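Local coordinates for protein phenylalanine ammonia-lyase (Rhodosporidium toruloides, PDB 1Y2M) that converts L-phenylalanine and L-tyrosine into trans-cinnamic and p-coumaric acid by non-oxidative deamination, working as a homotetramer, at residues Glu163-Ala168 / Ser219-Ala224; Ile171-Leu176 / Glu189-Phe194; Gln294-Met299 / Tyr529-Ala534; Val301-Gly306 / Thr441-Ala446. All coordinates share one frame; numbering follows the deposited sequence.

Interaction 1: Glu163-Ala168 / Ser219-Ala224; sequences EVVRGA and SYIAAA
Ile221 reaches across from helix 215-225 to meet Val165 and Ala168, which sit one turn apart on helix 162-176. Its methyl CD1 makes both contacts, packing against CG1 of Val165 at 4.2 Å and CB of Ala168 at 4.3 Å. The ethyl branch is stretched out to do this: CG1 of Ile221 lies anti to the carbonyl carbon (chi1 -71°) and CD1 continues nearly straight (chi2 162°), so a single methyl bridges two helices whose nearest CA atoms, those of Val165 and Ile221, are 8.3 Å apart. CG1 of Val165 meets that methyl on one side and CB of the short Ala168 on another. The contact is small, 91 Å² in all, entirely apolar and buried. It is plain helix-to-helix packing, remote from the cinnamate-binding residues. Around it, Val165 also leans on Thr200 and Pro201 of the short strand 200-201, and Ala224 touches Pro201 too. Helix 125-138 covers another flank of 219-224 through Leu135, and the long helix 273-303 backs 163-168, with Val274 against Ala168 and Met278 and Leu281 against Val164.

Interaction 2: Ile171-Leu176 / Glu189-Phe194; sequences IRVNSL and EALTNF
Arg172 touches Leu191 with the root of its side chain, whereas its flat guanidinium group is turned elsewhere, and nothing of 189-194 covers either face of it. NH1 gives a bond to OG of Ser175, 3.1 Å long and bent to 146°, the hydroxyl standing somewhat out of the guanidinium plane. NH2 is directed to the main-chain O of Asn270, with a weak second bond to O of Leu268, and Leu218 of helix 215-225 packs against the side chain. Ser175 OG passes its own proton on to O of Arg172 at 2.8 Å; that oxygen also takes Leu176 N, from the same face of the carbonyl. The bonds close a ring between Arg172 and Ser175 that should restrict the turning of both. With CG anti to the backbone N (chi1 173°), Arg172 first heads toward helix 185-197, bringing CG to 4.0 Å from CD1 of Leu191, then doubles back. Val173 carries the larger part of the contact: its CG2 lies 3.5 Å from CB of Leu191 and 3.9 Å from CG2 of Thr192. The segments 171-176 and 189-194 run roughly antiparallel (153°), with axes 9.7 Å apart at their closest. Cutting Arg172 back to an alanine would probably leave Ser175 OG and the carbonyl of Asn270 without this donor and uncover part of Leu191. The chemistry is thus divided: an apolar seam faces 189-194, while the buried guanidinium is taken up by Ser175 and by the backbone O of Asn270, a probable cinnamate-binding residue that it may help to position.

Interaction 3: Gln294-Met299 / Tyr529-Ala534; sequences QSLTAM and YCVLQA
Val531 presents both of its methyls to helix 273-303. CG1 takes the position between the backbone N and the carbonyl carbon (chi1 80°), which sets it 4.1 Å from CD2 of Leu296, whose side chain comes in at a slant. The other methyl, CG2, rests on the last turn of 294-299, 3.4 Å from the carbonyl O of Met299 and 3.9 Å from its CB. Met299, modelled as selenomethionine, starts straight and then kinks about its final torsion (chi3 86°), which swings CE across to CD2 of Leu532 at 3.6 Å. The side chains of Met299 and Leu532 therefore meet through their outermost methyls, at an oblique angle, on one flank of Val531. Helices 273-303 and 506-560 belong to the bundle of long helices that forms the core of the PAL/histidase fold; here their segments run in almost the same direction, 23° apart, with axes 10.3 Å from each other. Replacing Val531 by an alanine is likely to open a gap against Leu296 and the backbone of Met299, since both touching methyls would go. Helix 416-443 lines another side of the same residue through Met443, and its Asn436 lies against Leu296. Helix 662-672 borders the Met299-Leu532 pair, with Thr662 against Met299 and Tyr666, Val669 and Arg670 against Leu532.

Interaction 4: Val301-Gly306 / Thr441-Ala446; sequences VEAMVG and TEMLNA
The carboxylate oxygen OE2 of Glu442 is gripped by a salt bridge from NH1 of Arg362 and approached by the methyl CE of Met304, 3.1 Å away. The second approach is a close van der Waals contact of a methyl with a carboxylate oxygen. Glu442 is fully extended, with CG anti to the backbone N, so that its carboxylate reaches out to CE of Met304; the same CE is 3.7 Å from its CD. Met304, like Met443 modelled as selenomethionine, does the opposite. Two bends in a row, chi2 -80° and chi3 -72°, fold it into a hook that brings SE to 4.0 Å from CA of Met443 while CE turns to Glu442. In return, Met443 stretches out until its own SE lies 3.8 Å from CB of Ala303. The two side chains thus pass one another, each reaching the other's segment. The arginine probably favours the ionised form of Glu442 in these buried surroundings. Pro364, in helix 363-366, packs against the same glutamate, and Ala534 of helix 506-560 touches both Ala303 and Met443. Asn445 meets Met497 of the second subunit, which places this region near a subunit interface. Behind Met304 the chain leaves helix 273-303 through a Schellman motif: Gly306 N bonds to Val301 O at 2.8 Å and Val305 N to Glu302 O at 3.0 Å, with Val305 at the positive phi (42°) characteristic of this helix-ending turn.

The four contacts fall into two pairs, each built on one shared helix. Interactions 1 and 2 share helix 162-176, have centres 10 Å apart and touch where CG2 of Ile221 meets CD2 of Leu191 at 3.6 Å. Interactions 3 and 4 share helix 273-303, with centres 9 Å apart, and join through Met443, whose CE lies 3.7 Å from CA of Val531. The pairs are far from each other: the centres of interactions 2 and 4 are 51 Å apart. In each pair one contact lies near a probable cinnamate-binding residue: the side chain of Arg172 is about 5 Å from that of Asn270 and, more distantly, the side chain of Glu442 is about 9 Å from that of Arg366.

Interaction 1: Glu163-Ala168 / Ser219-Ala224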
# COMPACT_ATOMS: atom_id res chain seq x y z
N GLU B 163 -2.07 26.59 12.92
CA GLU B 163 -1.08 27.10 11.95
C GLU B 163 -1.54 26.84 10.51
O GLU B 163 -1.28 27.63 9.59
CB GLU B 163 0.34 26.51 12.17
CG GLU B 163 0.45 25.02 12.05
CD GLU B 163 1.89 24.47 12.16
OE1 GLU B 163 2.66 25.05 12.92
OE2 GLU B 163 2.26 23.48 11.47
N VAL B 164 -2.22 25.71 10.28
CA VAL B 164 -2.65 25.38 8.95
C VAL B 164 -3.71 26.37 8.52
O VAL B 164 -3.71 26.88 7.40
CB VAL B 164 -3.17 23.94 8.91
CG1 VAL B 164 -3.93 23.66 7.62
CG2 VAL B 164 -1.97 22.98 9.04
N VAL B 165 -4.62 26.63 9.44
CA VAL B 165 -5.68 27.62 9.19
C VAL B 165 -5.14 29.01 8.89
O VAL B 165 -5.57 29.66 7.92
CB VAL B 165 -6.75 27.67 10.31
CG1 VAL B 165 -7.82 28.73 9.97
CG2 VAL B 165 -7.36 26.28 10.50
N ARG B 166 -4.15 29.46 9.67
CA ARG B 166 -3.52 30.75 9.40
C ARG B 166 -2.84 30.77 8.03
O ARG B 166 -2.99 31.74 7.28
CB ARG B 166 -2.46 31.05 10.46
CG ARG B 166 -3.10 31.52 11.81
CD ARG B 166 -2.08 31.97 12.80
NE ARG B 166 -1.17 32.99 12.29
CZ ARG B 166 -1.39 34.31 12.36
NH1 ARG B 166 -2.52 34.79 12.87
NH2 ARG B 166 -0.52 35.18 11.87
N GLY B 167 -2.09 29.71 7.70
CA GLY B 167 -1.45 29.64 6.40
C GLY B 167 -2.49 29.67 5.28
O GLY B 167 -2.28 30.31 4.25
N ALA B 168 -3.65 29.05 5.52
CA ALA B 168 -4.72 28.99 4.53
C ALA B 168 -5.32 30.34 4.29
O ALA B 168 -5.58 30.74 3.17
CB ALA B 168 -5.80 28.03 4.98
N SER B 219 -15.10 26.86 3.66
CA SER B 219 -16.43 27.35 4.08
C SER B 219 -16.47 27.73 5.54
O SER B 219 -17.13 28.67 5.90
CB SER B 219 -17.53 26.33 3.77
OG SER B 219 -17.64 26.22 2.33
N TYR B 220 -15.75 26.99 6.39
CA TYR B 220 -15.66 27.37 7.80
C TYR B 220 -14.97 28.72 7.95
O TYR B 220 -15.40 29.54 8.76
CB TYR B 220 -15.02 26.30 8.67
CG TYR B 220 -15.95 25.15 8.97
CD1 TYR B 220 -16.62 25.10 10.16
CD2 TYR B 220 -16.16 24.14 8.06
CE1 TYR B 220 -17.52 24.10 10.41
CE2 TYR B 220 -17.05 23.10 8.32
CZ TYR B 220 -17.71 23.09 9.50
OH TYR B 220 -18.63 22.08 9.75
N ILE B 221 -13.92 28.96 7.16
CA ILE B 221 -13.27 30.27 7.21
C ILE B 221 -14.21 31.39 6.77
O ILE B 221 -14.34 32.42 7.46
CB ILE B 221 -11.98 30.24 6.39
CG1 ILE B 221 -10.97 29.39 7.11
CG2 ILE B 221 -11.43 31.61 6.13
CD1 ILE B 221 -9.77 28.90 6.25
N ALA B 222 -14.93 31.18 5.69
CA ALA B 222 -15.87 32.15 5.19
C ALA B 222 -17.02 32.42 6.16
O ALA B 222 -17.44 33.55 6.37
CB ALA B 222 -16.43 31.67 3.87
N ALA B 223 -17.52 31.35 6.78
CA ALA B 223 -18.56 31.49 7.79
C ALA B 223 -18.11 32.33 9.01
O ALA B 223 -18.88 33.09 9.57
CB ALA B 223 -19.04 30.13 8.22
N ALA B 224 -16.85 32.15 9.41
CA ALA B 224 -16.30 32.87 10.52
C ALA B 224 -16.23 34.38 10.21
O ALA B 224 -16.75 35.17 11.02
CB ALA B 224 -14.96 32.33 10.92

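Interaction 2: Ile171-Leu176 / Glu189-Phe194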
# COMPACT_ATOMS: atom_id res chain seq x y z
N ILE B 171 -2.76 32.44 2.17
CA ILE B 171 -2.73 32.04 0.74
C ILE B 171 -4.04 32.44 0.10
O ILE B 171 -4.07 32.92 -1.03
CB ILE B 171 -2.46 30.52 0.59
CG1 ILE B 171 -1.06 30.19 1.08
CG2 ILE B 171 -2.79 30.00 -0.78
CD1 ILE B 171 -0.82 28.68 1.27
N ARG B 172 -5.15 32.26 0.82
CA ARG B 172 -6.46 32.62 0.27
C ARG B 172 -6.47 34.09 -0.11
O ARG B 172 -6.91 34.44 -1.21
CB ARG B 172 -7.59 32.33 1.26
CG ARG B 172 -8.94 32.83 0.81
CD ARG B 172 -9.03 32.71 -0.74
NE ARG B 172 -9.78 31.60 -1.07
CZ ARG B 172 -9.85 30.97 -2.24
NH1 ARG B 172 -9.18 31.27 -3.36
NH2 ARG B 172 -10.66 29.97 -2.25
N VAL B 173 -5.99 34.97 0.76
CA VAL B 173 -5.94 36.39 0.45
C VAL B 173 -5.08 36.65 -0.78
O VAL B 173 -5.47 37.38 -1.70
CB VAL B 173 -5.45 37.25 1.64
CG1 VAL B 173 -5.21 38.68 1.24
CG2 VAL B 173 -6.47 37.17 2.80
N ASN B 174 -3.88 36.09 -0.78
CA ASN B 174 -2.97 36.32 -1.89
C ASN B 174 -3.63 35.93 -3.19
O ASN B 174 -3.55 36.67 -4.15
CB ASN B 174 -1.69 35.54 -1.70
CG ASN B 174 -0.60 35.93 -2.70
OD1 ASN B 174 -0.07 37.02 -2.63
ND2 ASN B 174 -0.27 35.00 -3.60
N SER B 175 -4.29 34.77 -3.20
CA SER B 175 -4.89 34.23 -4.44
C SER B 175 -6.05 35.08 -4.97
O SER B 175 -6.39 35.04 -6.18
CB SER B 175 -5.35 32.78 -4.28
OG SER B 175 -6.44 32.68 -3.38
N LEU B 176 -6.66 35.85 -4.08
CA LEU B 176 -7.74 36.79 -4.47
C LEU B 176 -7.29 38.21 -4.82
O LEU B 176 -8.08 38.98 -5.38
CB LEU B 176 -8.81 36.83 -3.37
CG LEU B 176 -9.52 35.48 -3.10
CD1 LEU B 176 -10.38 35.59 -1.87
CD2 LEU B 176 -10.35 34.97 -4.27
N GLU B 189 -9.57 42.06 3.56
CA GLU B 189 -9.24 42.70 4.82
C GLU B 189 -9.85 42.02 6.05
O GLU B 189 -9.27 42.05 7.12
CB GLU B 189 -9.63 44.20 4.79
CG GLU B 189 -8.78 44.97 3.82
CD GLU B 189 -9.21 46.45 3.73
OE1 GLU B 189 -10.38 46.79 4.06
OE2 GLU B 189 -8.38 47.27 3.28
N ALA B 190 -11.00 41.39 5.89
CA ALA B 190 -11.60 40.64 7.02
C ALA B 190 -10.69 39.48 7.42
O ALA B 190 -10.45 39.22 8.59
CB ALA B 190 -12.94 40.12 6.64
N LEU B 191 -10.14 38.83 6.42
CA LEU B 191 -9.16 37.75 6.63
C LEU B 191 -7.85 38.25 7.22
O LEU B 191 -7.29 37.65 8.17
CB LEU B 191 -8.91 36.99 5.31
CG LEU B 191 -10.13 36.23 4.81
CD1 LEU B 191 -9.91 35.82 3.34
CD2 LEU B 191 -10.40 35.02 5.71
N THR B 192 -7.33 39.34 6.66
CA THR B 192 -6.07 39.84 7.21
C THR B 192 -6.26 40.38 8.65
O THR B 192 -5.38 40.22 9.49
CB THR B 192 -5.35 40.85 6.25
OG1 THR B 192 -6.17 42.02 6.09
CG2 THR B 192 -5.07 40.21 4.89
N ASN B 193 -7.43 40.92 8.94
CA ASN B 193 -7.73 41.33 10.33
C ASN B 193 -7.83 40.13 11.26
O ASN B 193 -7.30 40.18 12.38
CB ASN B 193 -8.98 42.16 10.40
CG ASN B 193 -8.78 43.59 9.96
OD1 ASN B 193 -7.67 44.14 10.05
ND2 ASN B 193 -9.84 44.20 9.51
N PHE B 194 -8.41 39.01 10.81
CA PHE B 194 -8.35 37.78 11.61
C PHE B 194 -6.92 37.38 11.87
O PHE B 194 -6.53 37.06 13.00
CB PHE B 194 -9.09 36.63 10.95
CG PHE B 194 -10.56 36.57 11.29
CD1 PHE B 194 -11.29 37.71 11.53
CD2 PHE B 194 -11.18 35.36 11.35
CE1 PHE B 194 -12.65 37.60 11.84
CE2 PHE B 194 -12.50 35.24 11.65
CZ PHE B 194 -13.23 36.35 11.90

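Interaction 3: Gln294-Met299 / Tyr529-Ala534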
# COMPACT_ATOMS: atom_id res chain seq x y z
N GLN B 294 21.59 14.40 6.65
CA GLN B 294 22.95 14.56 6.12
C GLN B 294 23.95 14.81 7.25
O GLN B 294 25.06 14.26 7.29
CB GLN B 294 22.97 15.71 5.13
CG GLN B 294 22.25 15.27 3.87
CD GLN B 294 22.16 16.35 2.81
OE1 GLN B 294 23.17 16.95 2.46
NE2 GLN B 294 20.97 16.60 2.30
N SER B 295 23.55 15.67 8.17
CA SER B 295 24.36 15.95 9.35
C SER B 295 24.62 14.70 10.19
O SER B 295 25.73 14.43 10.64
CB SER B 295 23.74 17.08 10.18
OG SER B 295 23.70 18.31 9.43
N LEU B 296 23.58 13.90 10.39
CA LEU B 296 23.68 12.66 11.13
C LEU B 296 24.53 11.64 10.40
O LEU B 296 25.29 10.92 11.03
CB LEU B 296 22.29 12.09 11.36
CG LEU B 296 21.50 12.81 12.43
CD1 LEU B 296 20.08 12.37 12.42
CD2 LEU B 296 22.10 12.51 13.78
N THR B 297 24.46 11.61 9.08
CA THR B 297 25.36 10.80 8.27
C THR B 297 26.84 11.13 8.58
O THR B 297 27.65 10.24 8.85
CB THR B 297 25.07 10.95 6.75
OG1 THR B 297 23.75 10.48 6.46
CG2 THR B 297 26.05 10.10 5.95
N ALA B 298 27.16 12.42 8.55
CA ALA B 298 28.53 12.90 8.82
C ALA B 298 28.93 12.47 10.25
O ALA B 298 30.03 11.88 10.47
CB ALA B 298 28.62 14.38 8.66
N MSE B 299 28.07 12.71 11.23
CA MSE B 299 28.45 12.41 12.63
C MSE B 299 28.61 10.92 12.87
O MSE B 299 29.40 10.46 13.71
CB MSE B 299 27.47 13.07 13.57
CG MSE B 299 27.55 14.51 13.42
SE MSE B 299 26.41 15.47 14.71
CE MSE B 299 27.64 15.53 16.13
N TYR B 529 20.64 11.53 19.55
CA TYR B 529 20.96 11.14 20.94
C TYR B 529 22.08 10.11 20.93
O TYR B 529 23.08 10.24 21.66
CB TYR B 529 19.72 10.61 21.64
CG TYR B 529 20.03 10.08 23.02
CD1 TYR B 529 19.95 10.90 24.14
CD2 TYR B 529 20.41 8.77 23.18
CE1 TYR B 529 20.27 10.41 25.38
CE2 TYR B 529 20.76 8.29 24.45
CZ TYR B 529 20.68 9.10 25.53
OH TYR B 529 21.01 8.57 26.78
N CYS B 530 21.91 9.07 20.12
CA CYS B 530 22.86 7.93 20.12
C CYS B 530 24.25 8.30 19.57
O CYS B 530 25.28 7.94 20.16
CB CYS B 530 22.33 6.75 19.40
SG CYS B 530 20.87 5.99 20.11
N VAL B 531 24.27 9.02 18.45
CA VAL B 531 25.55 9.35 17.82
C VAL B 531 26.40 10.18 18.76
O VAL B 531 27.62 10.09 18.76
CB VAL B 531 25.38 9.98 16.39
CG1 VAL B 531 25.02 11.47 16.50
CG2 VAL B 531 26.63 9.78 15.54
N LEU B 532 25.78 11.05 19.55
CA LEU B 532 26.57 11.89 20.46
C LEU B 532 27.19 11.04 21.58
O LEU B 532 28.35 11.25 21.94
CB LEU B 532 25.69 12.98 21.09
CG LEU B 532 25.10 13.92 20.06
CD1 LEU B 532 24.08 14.80 20.72
CD2 LEU B 532 26.18 14.75 19.30
N GLN B 533 26.42 10.07 22.08
CA GLN B 533 26.99 9.10 23.04
C GLN B 533 28.14 8.36 22.42
O GLN B 533 29.21 8.24 23.04
CB GLN B 533 25.97 8.11 23.52
CG GLN B 533 26.56 7.09 24.52
CD GLN B 533 26.57 7.54 25.99
OE1 GLN B 533 26.32 8.71 26.34
NE2 GLN B 533 26.92 6.58 26.86
N ALA B 534 27.95 7.88 21.19
CA ALA B 534 29.02 7.14 20.50
C ALA B 534 30.26 8.01 20.32
O ALA B 534 31.40 7.57 20.53
CB ALA B 534 28.52 6.66 19.15

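Interaction 4: Val301-Gly306 / Thr441-Ala446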
# COMPACT_ATOMS: atom_id res chain seq x y z
N VAL B 301 29.69 8.83 10.46
CA VAL B 301 30.99 8.46 9.88
C VAL B 301 32.05 8.73 10.97
O VAL B 301 32.96 7.92 11.17
CB VAL B 301 31.30 9.27 8.59
CG1 VAL B 301 32.73 9.05 8.13
CG2 VAL B 301 30.31 8.91 7.44
N GLU B 302 31.91 9.85 11.68
CA GLU B 302 32.88 10.17 12.74
C GLU B 302 32.85 9.13 13.88
O GLU B 302 33.86 8.56 14.25
CB GLU B 302 32.65 11.58 13.27
CG GLU B 302 32.94 12.65 12.25
CD GLU B 302 32.89 14.05 12.89
OE1 GLU B 302 31.76 14.47 13.18
OE2 GLU B 302 33.95 14.70 13.14
N ALA B 303 31.66 8.81 14.39
CA ALA B 303 31.55 7.84 15.48
C ALA B 303 32.07 6.46 15.06
O ALA B 303 32.61 5.74 15.85
CB ALA B 303 30.13 7.70 15.93
N MSE B 304 31.91 6.12 13.78
CA MSE B 304 32.32 4.80 13.25
C MSE B 304 33.76 4.79 12.78
O MSE B 304 34.22 3.79 12.28
CB MSE B 304 31.41 4.42 12.10
CG MSE B 304 29.97 4.21 12.50
SE MSE B 304 29.83 2.38 13.29
CE MSE B 304 30.04 1.24 11.65
N VAL B 305 34.48 5.89 12.98
CA VAL B 305 35.82 6.10 12.42
C VAL B 305 35.84 5.61 10.96
O VAL B 305 36.75 4.88 10.51
CB VAL B 305 36.95 5.53 13.31
CG1 VAL B 305 38.30 5.84 12.74
CG2 VAL B 305 36.91 6.25 14.63
N GLY B 306 34.83 6.03 10.23
CA GLY B 306 34.65 5.63 8.86
C GLY B 306 35.33 6.53 7.86
O GLY B 306 36.11 7.41 8.23
N THR B 441 21.40 1.51 13.46
CA THR B 441 21.35 0.14 13.99
C THR B 441 22.69 -0.58 13.78
O THR B 441 23.09 -1.44 14.57
CB THR B 441 20.12 -0.60 13.47
OG1 THR B 441 19.85 -1.73 14.35
CG2 THR B 441 20.29 -1.03 12.05
N GLU B 442 23.45 -0.18 12.76
CA GLU B 442 24.80 -0.67 12.57
C GLU B 442 25.69 -0.19 13.72
O GLU B 442 26.45 -0.96 14.30
CB GLU B 442 25.34 -0.19 11.23
CG GLU B 442 26.76 -0.65 10.91
CD GLU B 442 27.26 -0.16 9.56
OE1 GLU B 442 26.44 0.33 8.71
OE2 GLU B 442 28.50 -0.24 9.36
N MSE B 443 25.57 1.08 14.02
CA MSE B 443 26.35 1.70 15.09
C MSE B 443 26.06 1.09 16.46
O MSE B 443 26.95 1.06 17.30
CB MSE B 443 26.10 3.23 15.15
CG MSE B 443 27.02 3.91 16.03
SE MSE B 443 26.81 5.88 15.90
CE MSE B 443 24.90 5.97 16.40
N LEU B 444 24.81 0.64 16.67
CA LEU B 444 24.38 0.00 17.92
C LEU B 444 24.62 -1.52 17.95
O LEU B 444 24.19 -2.21 18.91
CB LEU B 444 22.91 0.31 18.16
CG LEU B 444 22.61 1.81 18.33
CD1 LEU B 444 21.10 1.97 18.67
CD2 LEU B 444 23.51 2.49 19.30
N ASN B 445 25.23 -2.04 16.90
CA ASN B 445 25.57 -3.46 16.79
C ASN B 445 27.03 -3.69 17.12
O ASN B 445 27.92 -3.29 16.37
CB ASN B 445 25.24 -3.95 15.37
CG ASN B 445 25.34 -5.46 15.22
OD1 ASN B 445 26.28 -6.07 15.73
ND2 ASN B 445 24.39 -6.07 14.54
N ALA B 446 27.27 -4.35 18.25
CA ALA B 446 28.63 -4.55 18.78
C ALA B 446 29.50 -5.31 17.80
O ALA B 446 30.71 -5.13 17.76
CB ALA B 446 28.55 -5.34 20.11